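Catechol 1,2-dioxygenase (Acinetobacter sp., PDB 1DMH) catalyses the ferric-iron-dependent intradiol cleavage of catechol by dioxygen to cis,cis-muconate, the first step from catechol in the beta-ketoadipate pathway. Local coordinates at residues Y83-M86 with R87-A90; R294-G298 with V299-V303. All blocks are in the same frame, centred on the assembly; numbering follows the deposited sequence.

Contact 1 (Y83-M86 with R87-A90); sequences YLDM and RMDA
Four backbone hydrogen bonds join Tyr83-Met86 to Arg87-Ala90, each from an N-H to the carbonyl four residues earlier. Arg87 N reaches Tyr83 O at 3.0 Å and Met88 N reaches Leu84 O at the same 3.0 Å. Asp89 N meets Asp85 O at 2.8 Å, its N-H...O angle being 161°, and Ala90 N closes on Met86 O at 2.9 Å. This unbroken i to i+4 pattern identifies one alpha-helical run within helix 80-94.

Arg87 carries the packing on one side, by its aliphatic chain against Tyr83 and by its guanidinium against Leu84. Its CD stands over one face of the Tyr83 ring, displaced toward the rim, 4.2 Å from CE2 of Tyr83. CG of Tyr83 lies anti to its backbone N (chi1 177°), which puts the ring alongside the carbonyl and thus along the path of the arginine. Ring and guanidinium planes are 33° apart. Leu84, three residues before Arg87, runs beside it in the same direction, and its CD2 lies at the edge of the guanidinium, 3.9 Å from NH1 of Arg87.

Helix 80-94, the fifth in the chain, fits the N-terminal helical zipper that forms the dimer axis: Tyr83 OH and Arg87 NH1 bond to the carbonyls of Tyr42 and Ile50 of the second subunit, and the Tyr83 ring stacks on that of the same Tyr42.

On another side of the helix, Met88 bends at chi3 and crosses Asp85, its CE making a close van der Waals approach, 3.2 Å, to OD1 of Asp85. The Asp89 carboxylate forms salt bridges with Arg103 and Arg258 of its own chain.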
loop_
_atom_site.group_PDB
_atom_site.type_symbol
_atom_site.label_atom_id
_atom_site.label_comp_id
_atom_site.label_asym_id
_atom_site.label_seq_id
_atom_site.Cartn_x
_atom_site.Cartn_y
_atom_site.Cartn_z
ATOM N N TYR A 83 17.304 7.787 -2.322
ATOM C CA TYR A 83 17.256 8.891 -1.350
ATOM C C TYR A 83 17.893 8.465 -0.021
ATOM O O TYR A 83 18.645 9.237 0.582
ATOM C CB TYR A 83 15.803 9.324 -1.093
ATOM C CG TYR A 83 15.623 10.420 -0.040
ATOM C CD1 TYR A 83 16.298 11.647 -0.130
ATOM C CD2 TYR A 83 14.704 10.258 0.993
ATOM C CE1 TYR A 83 16.042 12.690 0.786
ATOM C CE2 TYR A 83 14.438 11.280 1.911
ATOM C CZ TYR A 83 15.098 12.494 1.805
ATOM O OH TYR A 83 14.758 13.505 2.680
ATOM N N LEU A 84 17.584 7.248 0.438
ATOM C CA LEU A 84 18.143 6.716 1.678
ATOM C C LEU A 84 19.659 6.595 1.545
ATOM O O LEU A 84 20.377 6.816 2.513
ATOM C CB LEU A 84 17.514 5.356 2.021
ATOM C CG LEU A 84 16.000 5.382 2.340
ATOM C CD1 LEU A 84 15.487 3.961 2.610
ATOM C CD2 LEU A 84 15.727 6.284 3.530
ATOM N N ASP A 85 20.156 6.237 0.357
ATOM C CA ASP A 85 21.600 6.160 0.158
ATOM C C ASP A 85 22.183 7.563 0.202
ATOM O O ASP A 85 23.287 7.767 0.712
ATOM C CB ASP A 85 21.987 5.543 -1.189
ATOM C CG ASP A 85 21.760 4.034 -1.255
ATOM O OD1 ASP A 85 21.627 3.368 -0.203
ATOM O OD2 ASP A 85 21.751 3.504 -2.385
ATOM N N MET A 86 21.466 8.539 -0.346
ATOM C CA MET A 86 21.989 9.906 -0.315
ATOM C C MET A 86 22.160 10.340 1.133
ATOM O O MET A 86 23.134 11.023 1.480
ATOM C CB MET A 86 21.048 10.875 -1.045
ATOM C CG MET A 86 20.963 10.622 -2.537
ATOM S SD MET A 86 19.758 11.711 -3.348
ATOM C CE MET A 86 20.683 13.314 -3.279
ATOM N N ARG A 87 21.217 9.948 1.987
ATOM C CA ARG A 87 21.303 10.308 3.389
ATOM C C ARG A 87 22.526 9.628 3.993
ATOM O O ARG A 87 23.300 10.264 4.733
ATOM C CB ARG A 87 20.037 9.893 4.119
ATOM C CG ARG A 87 18.802 10.657 3.685
ATOM C CD ARG A 87 17.597 10.088 4.395
ATOM N NE ARG A 87 17.589 10.444 5.812
ATOM C CZ ARG A 87 17.280 9.609 6.809
ATOM N NH1 ARG A 87 16.951 8.328 6.577
ATOM N NH2 ARG A 87 17.266 10.077 8.053
ATOM N N MET A 88 22.715 8.343 3.680
ATOM C CA MET A 88 23.876 7.623 4.196
ATOM C C MET A 88 25.189 8.267 3.741
ATOM O O MET A 88 26.140 8.383 4.538
ATOM C CB MET A 88 23.820 6.166 3.787
ATOM C CG MET A 88 22.808 5.411 4.592
ATOM S SD MET A 88 22.833 3.634 4.254
ATOM C CE MET A 88 21.604 3.429 2.964
ATOM N N ASP A 89 25.246 8.696 2.480
ATOM C CA ASP A 89 26.447 9.365 1.980
ATOM C C ASP A 89 26.708 10.674 2.718
ATOM O O ASP A 89 27.851 10.980 3.086
ATOM C CB ASP A 89 26.352 9.673 0.501
ATOM C CG ASP A 89 26.470 8.444 -0.353
ATOM O OD1 ASP A 89 27.007 7.424 0.116
ATOM O OD2 ASP A 89 26.041 8.511 -1.509
ATOM N N ALA A 90 25.645 11.443 2.930
ATOM C CA ALA A 90 25.761 12.708 3.641
ATOM C C ALA A 90 26.306 12.459 5.050
ATOM O O ALA A 90 27.199 13.172 5.516
ATOM C CB ALA A 90 24.384 13.392 3.719
#

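Contact 2 (R294-G298 with V299-V303); sequences RLVDG and VDNQV
Val296 has CG2 beside its backbone N and anti to its carbonyl carbon (chi1 178° for CG1), which directs this methyl obliquely across the Asn301 side chain. The backbone supplies the frame: Val296 to Val299 is a type I' beta turn, with positive phi at both Asp297 and Gly298, and its end residues form one antiparallel hydrogen-bonded pair. Val296 N donates to Val299 O at 2.8 Å. The return bond, from Val299 N to Val296 O, measures 2.9 Å, but its donor stands 64° above the carbonyl plane. A type I' turn is a usual connection of a two-residue beta hairpin; here a single bridge closes it, without regular strands. Next to the turn, CD2 of Leu295 packs on CB of Asp300 at 3.9 Å. Asp300 OD1 then accepts from Gln302 N at 3.0 Å on its anti side, making an Asx turn, while OD2 is bonded to Lys236 N. The turn lies at the surface, in the loop between strands 283-291 and 309-310; Leu295 shares a backbone hydrogen bond with Gly233, and Asn301 and Gln302 rest against Glu91 and Met88 of helix 80-94, respectively.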
loop_
_atom_site.group_PDB
_atom_site.type_symbol
_atom_site.label_atom_id
_atom_site.label_comp_id
_atom_site.label_asym_id
_atom_site.label_seq_id
_atom_site.Cartn_x
_atom_site.Cartn_y
_atom_site.Cartn_z
ATOM N N ARG A 294 36.120 1.138 7.510
ATOM C CA ARG A 294 36.181 0.640 8.878
ATOM C C ARG A 294 34.913 0.956 9.658
ATOM O O ARG A 294 34.183 1.901 9.331
ATOM C CB ARG A 294 37.349 1.279 9.641
ATOM C CG ARG A 294 38.730 0.742 9.357
ATOM C CD ARG A 294 39.658 1.180 10.497
ATOM N NE ARG A 294 40.980 0.565 10.415
ATOM C CZ ARG A 294 41.923 0.917 9.542
ATOM N NH1 ARG A 294 41.691 1.892 8.664
ATOM N NH2 ARG A 294 43.106 0.306 9.557
ATOM N N LEU A 295 34.681 0.169 10.706
ATOM C CA LEU A 295 33.539 0.358 11.589
ATOM C C LEU A 295 33.680 1.740 12.228
ATOM O O LEU A 295 34.772 2.304 12.265
ATOM C CB LEU A 295 33.518 -0.719 12.677
ATOM C CG LEU A 295 33.278 -2.151 12.207
ATOM C CD1 LEU A 295 33.403 -3.089 13.385
ATOM C CD2 LEU A 295 31.892 -2.276 11.577
ATOM N N VAL A 296 32.570 2.284 12.714
ATOM C CA VAL A 296 32.583 3.599 13.334
ATOM C C VAL A 296 32.332 3.365 14.816
ATOM O O VAL A 296 31.251 2.929 15.211
ATOM C CB VAL A 296 31.490 4.511 12.707
ATOM C CG1 VAL A 296 31.473 5.855 13.391
ATOM C CG2 VAL A 296 31.761 4.685 11.229
ATOM N N ASP A 297 33.359 3.636 15.617
ATOM C CA ASP A 297 33.322 3.422 17.061
ATOM C C ASP A 297 32.837 2.010 17.371
ATOM O O ASP A 297 31.931 1.800 18.193
ATOM C CB ASP A 297 32.445 4.470 17.763
ATOM C CG ASP A 297 32.975 5.905 17.579
ATOM O OD1 ASP A 297 34.193 6.157 17.817
ATOM O OD2 ASP A 297 32.159 6.787 17.206
ATOM N N GLY A 298 33.459 1.049 16.686
ATOM C CA GLY A 298 33.143 -0.348 16.869
ATOM C C GLY A 298 31.825 -0.828 16.314
ATOM O O GLY A 298 31.450 -1.965 16.553
ATOM N N VAL A 299 31.108 0.009 15.579
ATOM C CA VAL A 299 29.820 -0.426 15.032
ATOM C C VAL A 299 29.604 -0.064 13.566
ATOM O O VAL A 299 30.173 0.909 13.051
ATOM C CB VAL A 299 28.619 0.164 15.824
ATOM C CG1 VAL A 299 28.665 -0.287 17.278
ATOM C CG2 VAL A 299 28.642 1.682 15.736
ATOM N N ASP A 300 28.773 -0.868 12.906
ATOM C CA ASP A 300 28.427 -0.633 11.503
ATOM C C ASP A 300 27.208 0.278 11.538
ATOM O O ASP A 300 26.080 -0.193 11.708
ATOM C CB ASP A 300 28.050 -1.922 10.773
ATOM C CG ASP A 300 27.905 -1.690 9.290
ATOM O OD1 ASP A 300 27.589 -0.547 8.914
ATOM O OD2 ASP A 300 28.096 -2.625 8.513
ATOM N N ASN A 301 27.441 1.576 11.372
ATOM C CA ASN A 301 26.361 2.549 11.452
ATOM C C ASN A 301 25.417 2.597 10.249
ATOM O O ASN A 301 24.423 3.328 10.270
ATOM C CB ASN A 301 26.927 3.954 11.694
ATOM C CG ASN A 301 27.862 4.421 10.589
ATOM O OD1 ASN A 301 28.042 5.632 10.393
ATOM N ND2 ASN A 301 28.482 3.481 9.885
ATOM N N GLN A 302 25.689 1.801 9.224
ATOM C CA GLN A 302 24.840 1.855 8.048
ATOM C C GLN A 302 24.240 0.523 7.561
ATOM O O GLN A 302 23.578 0.494 6.528
ATOM C CB GLN A 302 25.614 2.589 6.936
ATOM C CG GLN A 302 27.060 2.069 6.638
ATOM C CD GLN A 302 27.101 0.829 5.733
ATOM O OE1 GLN A 302 27.189 -0.336 6.182
ATOM N NE2 GLN A 302 27.019 1.081 4.439
ATOM N N VAL A 303 24.437 -0.573 8.298
ATOM C CA VAL A 303 23.859 -1.841 7.859
ATOM C C VAL A 303 22.351 -1.713 7.903
ATOM O O VAL A 303 21.790 -1.088 8.809
ATOM C CB VAL A 303 24.088 -3.075 8.776
ATOM C CG1 VAL A 303 24.618 -4.208 7.962
ATOM C CG2 VAL A 303 24.884 -2.733 9.988
#

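In the fold
Contact 1 and contact 2 have centres 16 Å apart and meet directly through packing of Met88 SD on Gln302 O at 3.9 Å. The loop 294-303, from the C-terminal part of the chain, thereby rests on the N-terminal helix 80-94, and Arg103 also touches Met88 and Gln302, bridging both. Neither contact forms the catalytic site. The side chain of Asp85 in contact 1 is about 10 Å from that of the iron ligand His226 and about 11 Å from the bound 4-methylcatechol. The Leu84 side chain is about 9 Å from a bound phospholipid, whereas contact 2 lies away from the iron, the catechol pocket and the lipid sites.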